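Local coordinates for protein epoxyqueuosine reductase (Streptococcus thermophilus, PDB 5D6S) that belongs to the QueG family of iron-sulfur proteins and binds cobalamin together with two iron/sulfur clusters, at residues Arg316-Asn319 with Ile320-Asn324. Sequence-based numbering, arbitrary orientation.
Sequences RGKN and ILQRN
Lys318 sets CG between its own backbone N and carbonyl carbon (chi1 72°) and bends at its last torsion, while Gln322, one turn on, runs straight beyond CG; the two side chains cross at a slant over the first turn of the helix. NZ of Lys318 bonds Gln322 OE1 at 3.3 Å, coming in tilted from the amide's carbonyl plane, and also bonds OD1 of Asn319 at 3.0 Å, so one ammonium bridges two amide oxygens. Nearer the backbone, Lys318 CD lies 3.7 Å from Gln322 NE2, and that nitrogen is itself held by the carbonyls of Phe296 and Leu299, which fixes the amide's rotation. The backbone bonds Gln322 N to Lys318 O (2.8 Å) and Arg323 N to Asn319 O (2.9 Å) are i to i+4 helical hydrogen bonds. The aliphatic part of Arg316 crosses Ile320 at about a right angle, Arg316 CD meeting Ile320 CD1 at 3.9 Å, while Arg316 NH2 bonds the carbonyl of Gln243. The contact forms the N-terminal turn of helix 318-331: Lys318 and Leu321 lie against Phe304 of helix 301-308, and Gln322 and Arg323 face helix 351-364 at His353.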
# COMPACT_ATOMS: atom_id res chain seq x y z
N ARG A 316 4.11 10.42 -1.71
CA ARG A 316 3.43 11.69 -1.41
C ARG A 316 4.22 12.61 -0.51
O ARG A 316 3.68 13.59 -0.03
CB ARG A 316 2.08 11.42 -0.75
CG ARG A 316 1.31 10.32 -1.42
CD ARG A 316 -0.15 10.41 -1.03
NE ARG A 316 -0.92 11.20 -1.98
CZ ARG A 316 -2.23 11.35 -1.92
NH1 ARG A 316 -2.84 12.03 -2.86
NH2 ARG A 316 -2.95 10.83 -0.92
N GLY A 317 5.46 12.25 -0.20
CA GLY A 317 6.28 13.03 0.72
C GLY A 317 6.08 12.69 2.19
O GLY A 317 5.34 11.77 2.55
N LYS A 318 6.77 13.44 3.03
CA LYS A 318 6.91 13.11 4.42
C LYS A 318 5.63 13.35 5.25
O LYS A 318 5.43 12.71 6.31
CB LYS A 318 8.09 13.89 5.01
CG LYS A 318 7.83 15.38 5.19
CD LYS A 318 9.03 16.02 5.88
CE LYS A 318 8.95 17.51 5.91
NZ LYS A 318 7.73 17.99 6.62
N ASN A 319 4.81 14.30 4.82
CA ASN A 319 3.75 14.81 5.68
C ASN A 319 2.70 13.78 6.10
O ASN A 319 2.35 13.71 7.29
CB ASN A 319 3.09 16.00 5.06
CG ASN A 319 3.94 17.28 5.16
OD1 ASN A 319 4.97 17.34 5.80
ND2 ASN A 319 3.47 18.30 4.51
N ILE A 320 2.22 12.96 5.18
CA ILE A 320 1.28 11.93 5.59
C ILE A 320 1.92 10.91 6.56
O ILE A 320 1.30 10.48 7.54
CB ILE A 320 0.64 11.17 4.41
CG1 ILE A 320 1.70 10.64 3.46
CG2 ILE A 320 -0.35 12.05 3.68
CD1 ILE A 320 1.16 9.54 2.58
N LEU A 321 3.18 10.62 6.35
CA LEU A 321 3.88 9.72 7.25
C LEU A 321 4.13 10.32 8.61
O LEU A 321 3.94 9.64 9.61
CB LEU A 321 5.21 9.26 6.62
CG LEU A 321 5.03 8.62 5.24
CD1 LEU A 321 6.36 8.14 4.71
CD2 LEU A 321 4.06 7.45 5.32
N GLN A 322 4.51 11.60 8.68
CA GLN A 322 4.73 12.22 9.98
C GLN A 322 3.42 12.36 10.75
O GLN A 322 3.40 12.16 11.97
CB GLN A 322 5.46 13.55 9.82
CG GLN A 322 6.90 13.33 9.35
CD GLN A 322 7.70 14.61 9.13
OE1 GLN A 322 7.13 15.67 8.84
NE2 GLN A 322 9.02 14.50 9.25
N ARG A 323 2.33 12.68 10.05
CA ARG A 323 1.02 12.64 10.69
C ARG A 323 0.82 11.26 11.34
O ARG A 323 0.41 11.17 12.49
CB ARG A 323 -0.13 12.92 9.67
CG ARG A 323 -1.46 12.34 10.13
CD ARG A 323 -2.71 12.81 9.44
NE ARG A 323 -3.16 12.27 8.14
CZ ARG A 323 -2.68 11.23 7.45
NH1 ARG A 323 -1.67 10.48 7.87
NH2 ARG A 323 -3.22 10.95 6.29
N ASN A 324 1.04 10.21 10.56
CA ASN A 324 0.82 8.85 11.02
C ASN A 324 1.72 8.50 12.20
O ASN A 324 1.31 7.81 13.13
CB ASN A 324 1.08 7.84 9.89
CG ASN A 324 0.13 8.02 8.74
OD1 ASN A 324 -0.93 8.63 8.88
ND2 ASN A 324 0.48 7.48 7.59